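Local coordinates for protein octopine dehydrogenase (Pecten maximus, PDB 3C7A) that catalyses the NADH-dependent reductive condensation of L-arginine with pyruvate to give D-octopine, and the reverse oxidation, at residues M203-Y208 against S270-I275; K163-A168 against V193-K198; S250-D255 against V346-N351. All coordinates share one frame; numbering follows the deposited sequence.

Overall arrangement
The three contacts lead from the nucleotide-binding part into the helical part. Contact 2 pairs the parallel strands of 163-168 and 193-198; the Leu166 side chain is about 4 Å from that of Thr143, a pyruvate-binding residue, and about 9 Å from the bound NAD. Helix 200-205 follows and carries contact 1, which holds Met206 of the L-arginine site; the centres of contacts 1 and 2 lie about 14 Å apart, and a salt bridge from Lys198 to Asp271 joins them. Contact 3 packs helix against helix start away from the annotated sites, its centre about 12 Å from that of contact 1, with Ile205 CD1 on Cys253 O, and about 27 Å from that of contact 2.

Contact 1: M203-Y208 against S270-I275; sequences MLIMSY and SDVKDI. With EDO (1,2-ethanediol), chain C.
Tyr208 reaches across to the 270-275 loop with its ring and its hydroxyl engaged in different ways. Ile275 slides past the ring in the opposite direction and sets CD1 over one face, 4.1 Å from the ring centroid and 15° off the ring normal, a CH-pi contact displaced toward the rim on the CD2 and CE2 side. The opposite face is approached by the carbonyl oxygen of Met206, also toward the rim. At the edge, near the ring plane, Tyr208 OH donates a hydrogen bond of 3.1 Å to Lys273 O, arriving above the carbonyl plane by 43°. Together the two contacts probably restrict how the phenol can turn.

Between these segments a helix end meets a loop: helix 200-205 gives way at Met206, the first residue to leave helical geometry, and a type I turn from Ile205 to Tyr208 swings the tyrosine toward the loop that leads into helix 275-282. The contact borders the substrate site: Met206 binds L-arginine, and the Tyr208 side chain is about 9 Å from that of the active-site His212.

The Met206 chain is bent at both chi2 and chi3, and it crosses Lys273 obliquely: SD comes to 3.9 Å from Lys273 N, while the second bend (chi3 -70°) places CE where it touches Lys273 CG at 4.1 Å. Ile205 instead meets Val272 at about a right angle, its CD1 resting 3.6 Å from Val272 CG1. The same isoleucine also packs on Cys253 of helix 240-263. A 1,2-ethanediol, probably from the crystallisation liquor, donates from O1 to Met206 O at 3.0 Å and lies oblique to the Tyr208 ring.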
loop_
_atom_site.group_PDB
_atom_site.type_symbol
_atom_site.label_atom_id
_atom_site.label_comp_id
_atom_site.label_asym_id
_atom_site.label_seq_id
_atom_site.Cartn_x
_atom_site.Cartn_y
_atom_site.Cartn_z
ATOM N N MET A 203 9.958 3.533 5.248
ATOM C CA MET A 203 8.633 2.967 4.966
ATOM C C MET A 203 8.529 2.435 3.530
ATOM O O MET A 203 7.904 1.395 3.293
ATOM C CB MET A 203 7.545 4.020 5.246
ATOM C CG MET A 203 6.093 3.593 4.971
ATOM S SD MET A 203 5.434 2.288 6.039
ATOM C CE MET A 203 5.443 3.087 7.647
ATOM N N LEU A 204 9.155 3.145 2.591
ATOM C CA LEU A 204 9.137 2.779 1.172
ATOM C C LEU A 204 9.755 1.400 0.900
ATOM O O LEU A 204 9.120 0.552 0.267
ATOM C CB LEU A 204 9.825 3.865 0.321
ATOM C CG LEU A 204 9.648 3.875 -1.207
ATOM C CD1 LEU A 204 9.754 5.292 -1.761
ATOM C CD2 LEU A 204 10.633 2.950 -1.925
ATOM N N ILE A 205 10.975 1.171 1.382
ATOM C CA ILE A 205 11.693 -0.067 1.046
ATOM C C ILE A 205 11.340 -1.281 1.918
ATOM O O ILE A 205 11.512 -2.425 1.487
ATOM C CB ILE A 205 13.244 0.127 0.934
ATOM C CG1 ILE A 205 13.937 -0.031 2.289
ATOM C CG2 ILE A 205 13.593 1.465 0.265
ATOM C CD1 ILE A 205 15.293 -0.697 2.188
ATOM N N MET A 206 10.831 -1.031 3.127
ATOM C CA MET A 206 10.369 -2.108 4.017
ATOM C C MET A 206 9.056 -2.751 3.539
ATOM O O MET A 206 8.472 -3.582 4.241
ATOM C CB MET A 206 10.237 -1.616 5.466
ATOM C CG MET A 206 11.550 -1.570 6.257
ATOM S SD MET A 206 12.231 -3.182 6.742
ATOM C CE MET A 206 11.051 -3.716 7.983
ATOM N N SER A 207 8.609 -2.366 2.343
ATOM C CA SER A 207 7.448 -2.975 1.685
ATOM C C SER A 207 7.717 -4.416 1.240
ATOM O O SER A 207 6.777 -5.198 1.063
ATOM C CB SER A 207 7.026 -2.146 0.466
ATOM O OG SER A 207 6.651 -0.829 0.832
ATOM N N TYR A 208 8.998 -4.753 1.063
ATOM C CA TYR A 208 9.434 -6.059 0.548
ATOM C C TYR A 208 8.674 -6.461 -0.728
ATOM O O TYR A 208 8.064 -7.534 -0.786
ATOM C CB TYR A 208 9.300 -7.163 1.614
ATOM C CG TYR A 208 10.147 -7.013 2.869
ATOM C CD1 TYR A 208 11.484 -6.608 2.806
ATOM C CD2 TYR A 208 9.616 -7.331 4.121
ATOM C CE1 TYR A 208 12.259 -6.491 3.967
ATOM C CE2 TYR A 208 10.380 -7.220 5.283
ATOM C CZ TYR A 208 11.698 -6.802 5.201
ATOM O OH TYR A 208 12.448 -6.698 6.351
ATOM N N SER A 270 18.283 3.787 9.993
ATOM C CA SER A 270 18.855 2.661 10.748
ATOM C C SER A 270 17.867 1.549 11.139
ATOM O O SER A 270 18.292 0.470 11.560
ATOM C CB SER A 270 19.595 3.169 11.994
ATOM O OG SER A 270 18.722 3.865 12.868
ATOM N N ASP A 271 16.563 1.804 11.115
ATOM C CA ASP A 271 15.517 0.798 11.386
ATOM C C ASP A 271 15.130 -0.168 10.191
ATOM O O ASP A 271 14.277 -0.993 10.322
ATOM C CB ASP A 271 14.256 1.454 12.011
ATOM C CG ASP A 271 14.398 1.782 13.529
ATOM O OD1 ASP A 271 15.462 1.681 14.075
ATOM O OD2 ASP A 271 13.431 2.149 14.175
ATOM N N VAL A 272 15.757 0.008 9.048
ATOM C CA VAL A 272 15.744 -0.984 7.977
ATOM C C VAL A 272 16.478 -2.304 8.381
ATOM O O VAL A 272 17.644 -2.280 8.668
ATOM C CB VAL A 272 16.323 -0.417 6.624
ATOM C CG1 VAL A 272 16.449 -1.500 5.547
ATOM C CG2 VAL A 272 15.542 0.802 6.082
ATOM N N LYS A 273 15.744 -3.416 8.366
ATOM C CA LYS A 273 16.185 -4.739 8.884
ATOM C C LYS A 273 16.116 -6.030 7.991
ATOM O O LYS A 273 15.424 -6.064 7.005
ATOM C CB LYS A 273 15.603 -5.014 10.257
ATOM C CG LYS A 273 14.109 -5.194 10.328
ATOM C CD LYS A 273 13.596 -5.249 11.793
ATOM C CE LYS A 273 13.207 -3.940 12.342
ATOM N NZ LYS A 273 12.497 -3.921 13.591
ATOM N N ASP A 274 16.855 -7.076 8.371
ATOM C CA ASP A 274 16.769 -8.363 7.668
ATOM C C ASP A 274 15.351 -8.937 7.757
ATOM O O ASP A 274 14.670 -8.768 8.775
ATOM C CB ASP A 274 17.752 -9.380 8.272
ATOM C CG ASP A 274 19.204 -8.923 8.204
ATOM O OD1 ASP A 274 19.752 -8.804 7.089
ATOM O OD2 ASP A 274 19.807 -8.705 9.277
ATOM N N ILE A 275 14.920 -9.621 6.697
ATOM C CA ILE A 275 13.596 -10.259 6.659
ATOM C C ILE A 275 13.463 -11.426 7.658
ATOM O O ILE A 275 12.376 -11.674 8.185
ATOM C CB ILE A 275 13.181 -10.676 5.201
ATOM C CG1 ILE A 275 11.693 -11.054 5.136
ATOM C CG2 ILE A 275 14.101 -11.779 4.642
ATOM C CD1 ILE A 275 11.085 -11.002 3.737
HETATM C C1 EDO C . 6.417 -5.923 6.195
HETATM O O1 EDO C . 6.484 -5.721 4.778
HETATM C C2 EDO C . 6.234 -4.585 6.903
HETATM O O2 EDO C . 4.901 -4.103 6.689
#

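Contact 2: K163-A168 against V193-K198; sequences KSVLAA and VFRLAK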
loop_
_atom_site.group_PDB
_atom_site.type_symbol
_atom_site.label_atom_id
_atom_site.label_comp_id
_atom_site.label_asym_id
_atom_site.label_seq_id
_atom_site.Cartn_x
_atom_site.Cartn_y
_atom_site.Cartn_z
ATOM N N LYS A 163 -5.691 -5.796 13.597
ATOM C CA LYS A 163 -4.278 -5.790 14.010
ATOM C C LYS A 163 -4.092 -5.178 15.404
ATOM O O LYS A 163 -4.861 -4.303 15.808
ATOM C CB LYS A 163 -3.422 -5.014 12.998
ATOM C CG LYS A 163 -3.440 -5.549 11.565
ATOM C CD LYS A 163 -2.368 -6.604 11.330
ATOM C CE LYS A 163 -2.265 -6.965 9.854
ATOM N NZ LYS A 163 -1.235 -8.011 9.600
ATOM N N SER A 164 -3.071 -5.636 16.129
ATOM C CA SER A 164 -2.790 -5.122 17.476
ATOM C C SER A 164 -1.944 -3.837 17.486
ATOM O O SER A 164 -2.158 -2.964 18.332
ATOM C CB SER A 164 -2.164 -6.205 18.367
ATOM O OG SER A 164 -0.912 -6.642 17.867
ATOM N N VAL A 165 -0.991 -3.737 16.555
ATOM C CA VAL A 165 -0.152 -2.533 16.380
ATOM C C VAL A 165 0.009 -2.159 14.893
ATOM O O VAL A 165 -0.169 -3.015 14.021
ATOM C CB VAL A 165 1.259 -2.686 17.036
ATOM C CG1 VAL A 165 1.166 -2.685 18.563
ATOM C CG2 VAL A 165 1.982 -3.939 16.530
ATOM N N LEU A 166 0.349 -0.893 14.616
ATOM C CA LEU A 166 0.548 -0.390 13.237
ATOM C C LEU A 166 1.373 0.914 13.192
ATOM O O LEU A 166 1.266 1.745 14.095
ATOM C CB LEU A 166 -0.805 -0.181 12.539
ATOM C CG LEU A 166 -0.883 -0.263 11.008
ATOM C CD1 LEU A 166 -0.682 -1.694 10.513
ATOM C CD2 LEU A 166 -2.218 0.280 10.514
ATOM N N ALA A 167 2.172 1.092 12.136
ATOM C CA ALA A 167 3.096 2.239 12.020
ATOM C C ALA A 167 2.892 3.123 10.776
ATOM O O ALA A 167 2.392 2.655 9.747
ATOM C CB ALA A 167 4.547 1.758 12.095
ATOM N N ALA A 168 3.302 4.393 10.882
ATOM C CA ALA A 168 3.188 5.379 9.789
ATOM C C ALA A 168 4.303 6.441 9.791
ATOM O O ALA A 168 4.809 6.814 10.851
ATOM C CB ALA A 168 1.821 6.058 9.828
ATOM N N VAL A 193 -3.009 0.138 18.178
ATOM C CA VAL A 193 -2.208 1.217 18.770
ATOM C C VAL A 193 -1.169 1.709 17.750
ATOM O O VAL A 193 -0.316 0.936 17.305
ATOM C CB VAL A 193 -1.505 0.765 20.088
ATOM C CG1 VAL A 193 -0.763 1.930 20.740
ATOM C CG2 VAL A 193 -2.509 0.166 21.071
ATOM N N PHE A 194 -1.247 2.990 17.389
ATOM C CA PHE A 194 -0.378 3.573 16.355
ATOM C C PHE A 194 0.933 4.159 16.896
ATOM O O PHE A 194 0.989 4.639 18.031
ATOM C CB PHE A 194 -1.118 4.659 15.552
ATOM C CG PHE A 194 -2.357 4.171 14.830
ATOM C CD1 PHE A 194 -2.393 2.917 14.220
ATOM C CD2 PHE A 194 -3.476 4.994 14.729
ATOM C CE1 PHE A 194 -3.538 2.480 13.547
ATOM C CE2 PHE A 194 -4.622 4.567 14.054
ATOM C CZ PHE A 194 -4.652 3.308 13.463
ATOM N N ARG A 195 1.975 4.120 16.061
ATOM C CA ARG A 195 3.267 4.763 16.348
ATOM C C ARG A 195 3.856 5.428 15.091
ATOM O O ARG A 195 3.409 5.159 13.971
ATOM C CB ARG A 195 4.261 3.753 16.947
ATOM C CG ARG A 195 4.808 2.726 15.955
ATOM C CD ARG A 195 5.714 1.701 16.630
ATOM N NE ARG A 195 6.360 0.818 15.658
ATOM C CZ ARG A 195 5.816 -0.289 15.153
ATOM N NH1 ARG A 195 4.598 -0.674 15.521
ATOM N NH2 ARG A 195 6.492 -1.017 14.274
ATOM N N LEU A 196 4.855 6.289 15.285
ATOM C CA LEU A 196 5.535 6.978 14.179
ATOM C C LEU A 196 6.881 6.349 13.805
ATOM O O LEU A 196 7.687 6.022 14.680
ATOM C CB LEU A 196 5.729 8.465 14.507
ATOM C CG LEU A 196 4.893 9.540 13.797
ATOM C CD1 LEU A 196 3.406 9.208 13.731
ATOM C CD2 LEU A 196 5.110 10.895 14.458
ATOM N N ALA A 197 7.110 6.191 12.501
ATOM C CA ALA A 197 8.391 5.707 11.974
ATOM C C ALA A 197 9.404 6.850 11.835
ATOM O O ALA A 197 9.035 8.024 11.918
ATOM C CB ALA A 197 8.185 4.998 10.637
ATOM N N LYS A 198 10.672 6.500 11.613
ATOM C CA LYS A 198 11.772 7.478 11.575
ATOM C C LYS A 198 11.891 8.298 10.281
ATOM O O LYS A 198 12.199 9.491 10.336
ATOM C CB LYS A 198 13.112 6.801 11.888
ATOM C CG LYS A 198 13.336 6.484 13.363
ATOM C CD LYS A 198 14.689 5.811 13.578
ATOM C CE LYS A 198 15.044 5.698 15.055
ATOM N NZ LYS A 198 14.190 4.715 15.787
#
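Val193 and Ser164 open a run of five backbone hydrogen bonds along two parallel strands and the residues at their ends. Val193 N donates to Ser164 O, Leu166 N gives a weak bond to Val193 O, Arg195 N donates to Leu166 O, Ala168 N to Arg195 O, and Ala197 N closes the series on Ala168 O at 2.9 Å. Ser164, Leu166 and Ala168 thus alternate with Val193, Arg195 and Ala197. Several carbonyls are also approached by a CA-H: Leu166 O, bonded to Arg195 N, has a CA-H...O contact from Phe194 CA at 3.3 Å.

The pairing is that of a beta-alpha-beta crossover: strand 156-171, helix 180-188 and strand 193-196 form the unit, and the two strand segments run 30° from exact parallel. They lie in the large mixed sheet beside the pyruvate-binding Thr143, on which Leu166 packs.

The apolar side-chain contact is between Leu166 and Phe194, on the face they share with Ala168 and Leu196. The two lie side by side pointing the same way, with Leu166 CB 3.9 Å from Phe194 CD1 and Leu166 CD2 4.0 Å from Phe194 CE1. Helix 180-188 covers this face, where His188 meets the Phe194 ring edge-to-face; Phe141 does likewise from strand 137-141.

On the other face a charged group lies flat over a small residue. In Arg195, CG lies between the backbone N and the carbonyl carbon (chi1 73°), the chain runs extended to NE, and the turn at chi4 (-85°) puts CZ over Ala167 CB. That methyl sits under the centre of the guanidinium plane, 3.9 Å from Arg195 CZ, and Val165 CB lies at the guanidinium edge, 4.2 Å from Arg195 NH1.

Contact 3: S250-D255 against V346-N351; sequences SNECKD and VAIPSN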
loop_
_atom_site.group_PDB
_atom_site.type_symbol
_atom_site.label_atom_id
_atom_site.label_comp_id
_atom_site.label_asym_id
_atom_site.label_seq_id
_atom_site.Cartn_x
_atom_site.Cartn_y
_atom_site.Cartn_z
ATOM N N SER A 250 16.816 -9.392 0.078
ATOM C CA SER A 250 16.811 -8.659 1.349
ATOM C C SER A 250 18.151 -7.969 1.631
ATOM O O SER A 250 18.180 -6.853 2.163
ATOM C CB SER A 250 16.447 -9.597 2.506
ATOM O OG SER A 250 16.488 -8.922 3.755
ATOM N N ASN A 251 19.250 -8.639 1.282
ATOM C CA ASN A 251 20.593 -8.071 1.418
ATOM C C ASN A 251 20.805 -6.841 0.526
ATOM O O ASN A 251 21.512 -5.904 0.908
ATOM C CB ASN A 251 21.666 -9.132 1.129
ATOM C CG ASN A 251 21.869 -10.108 2.287
ATOM O OD1 ASN A 251 21.407 -9.882 3.409
ATOM N ND2 ASN A 251 22.576 -11.200 2.016
ATOM N N GLU A 252 20.185 -6.853 -0.653
ATOM C CA GLU A 252 20.244 -5.722 -1.586
ATOM C C GLU A 252 19.505 -4.479 -1.065
ATOM O O GLU A 252 19.906 -3.349 -1.359
ATOM C CB GLU A 252 19.737 -6.133 -2.978
ATOM C CG GLU A 252 20.758 -6.947 -3.787
ATOM C CD GLU A 252 20.190 -7.575 -5.059
ATOM O OE1 GLU A 252 19.039 -7.276 -5.439
ATOM O OE2 GLU A 252 20.911 -8.381 -5.688
ATOM N N CYS A 253 18.442 -4.693 -0.287
ATOM C CA CYS A 253 17.718 -3.601 0.380
ATOM C C CYS A 253 18.603 -2.854 1.390
ATOM O O CYS A 253 18.506 -1.630 1.526
ATOM C CB CYS A 253 16.449 -4.125 1.070
ATOM S SG CYS A 253 15.040 -4.497 -0.032
ATOM N N LYS A 254 19.464 -3.596 2.087
ATOM C CA LYS A 254 20.400 -3.022 3.061
ATOM C C LYS A 254 21.519 -2.201 2.411
ATOM O O LYS A 254 21.903 -1.152 2.936
ATOM C CB LYS A 254 20.989 -4.117 3.958
ATOM C CG LYS A 254 20.066 -4.544 5.097
ATOM C CD LYS A 254 20.385 -5.939 5.629
ATOM C CE LYS A 254 21.549 -5.948 6.618
ATOM N NZ LYS A 254 22.870 -6.114 5.944
ATOM N N ASP A 255 22.028 -2.682 1.275
ATOM C CA ASP A 255 23.065 -1.981 0.507
ATOM C C ASP A 255 22.632 -0.575 0.073
ATOM O O ASP A 255 23.431 0.365 0.109
ATOM C CB ASP A 255 23.474 -2.795 -0.729
ATOM C CG ASP A 255 24.249 -4.063 -0.383
ATOM O OD1 ASP A 255 24.888 -4.127 0.691
ATOM O OD2 ASP A 255 24.227 -5.003 -1.207
ATOM N N VAL A 346 23.858 2.003 -6.973
ATOM C CA VAL A 346 23.989 0.648 -6.426
ATOM C C VAL A 346 23.377 -0.394 -7.371
ATOM O O VAL A 346 22.218 -0.272 -7.776
ATOM C CB VAL A 346 23.340 0.536 -5.014
ATOM C CG1 VAL A 346 23.500 -0.872 -4.442
ATOM C CG2 VAL A 346 23.937 1.565 -4.055
ATOM N N ALA A 347 24.167 -1.411 -7.717
ATOM C CA ALA A 347 23.705 -2.511 -8.570
ATOM C C ALA A 347 22.892 -3.539 -7.779
ATOM O O ALA A 347 23.232 -3.863 -6.637
ATOM C CB ALA A 347 24.888 -3.182 -9.259
ATOM N N ILE A 348 21.824 -4.047 -8.395
ATOM C CA ILE A 348 20.924 -5.024 -7.756
ATOM C C ILE A 348 20.538 -6.188 -8.699
ATOM O O ILE A 348 19.412 -6.234 -9.203
ATOM C CB ILE A 348 19.646 -4.340 -7.160
ATOM C CG1 ILE A 348 19.023 -3.350 -8.159
ATOM C CG2 ILE A 348 19.972 -3.644 -5.842
ATOM C CD1 ILE A 348 17.573 -2.967 -7.856
ATOM N N PRO A 349 21.473 -7.138 -8.927
ATOM C CA PRO A 349 21.299 -8.216 -9.920
ATOM C C PRO A 349 20.146 -9.201 -9.677
ATOM O O PRO A 349 19.535 -9.668 -10.643
ATOM C CB PRO A 349 22.645 -8.955 -9.877
ATOM C CG PRO A 349 23.211 -8.640 -8.539
ATOM C CD PRO A 349 22.779 -7.236 -8.250
ATOM N N SER A 350 19.859 -9.514 -8.413
ATOM C CA SER A 350 18.783 -10.451 -8.067
ATOM C C SER A 350 17.385 -9.867 -8.291
ATOM O O SER A 350 16.486 -10.568 -8.770
ATOM C CB SER A 350 18.930 -10.952 -6.626
ATOM O OG SER A 350 19.956 -11.927 -6.525
ATOM N N ASN A 351 17.210 -8.593 -7.939
ATOM C CA ASN A 351 15.955 -7.876 -8.192
ATOM C C ASN A 351 15.667 -7.706 -9.688
ATOM O O ASN A 351 14.512 -7.789 -10.112
ATOM C CB ASN A 351 15.948 -6.508 -7.491
ATOM C CG ASN A 351 15.524 -6.593 -6.028
ATOM O OD1 ASN A 351 14.377 -6.299 -5.685
ATOM N ND2 ASN A 351 16.449 -6.988 -5.162
HETATM O O HOH W 1 24.550 -4.795 -3.917
#
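Glu252 of helix 240-263 meets the first turn of helix 349-362 with its carboxylate, a helix-to-helix-start contact within the alpha-helical domain of the opine dehydrogenase family. Ile348 occupies the N-cap position, but the acceptors for the amides just beyond it come from Glu252. OE2 takes Ser350 N at 3.1 Å through its syn lone pair, the N-H...O angle being 159°. OE1 accepts from the side-chain amide of Asn351, whose ND2 is 2.6 Å away and nearly in line with the C-O bond; a weak bond from Asn351 N reaches the same oxygen. Both oxygens are therefore satisfied, by two backbone N-H groups and one amide. The positive end of the helix dipole would tend to stabilise the negative charge of this buried group.

The Glu252 chain, extended beyond CG (chi2 170°), passes over Ile348 with CB 3.8 Å from Ile348 CG2 and OE1 3.5 Å from Ile348 CB, and the carboxylate ends beside Pro349, with OE2 3.4 Å from Pro349 CD. Carboxylate and Asn351 amide planes stand 41° apart. An alanine at Glu252 would probably leave Ser350 N and Asn351 ND2 without their acceptor and open a gap beside Ile348 and Pro349.

Further along helix 240-263, Asp255 CB touches Val346 CG1 at 4.2 Å. Val346 also packs on Ala259, one turn further on, while Asn351 and Ile348 lean on Phe337 of helix 330-344. A water bridges the Asp255 carboxylate and the backbone before helix 349-362, donating to Asp255 OD2 at 2.7 Å and to Ala347 O at 3.2 Å.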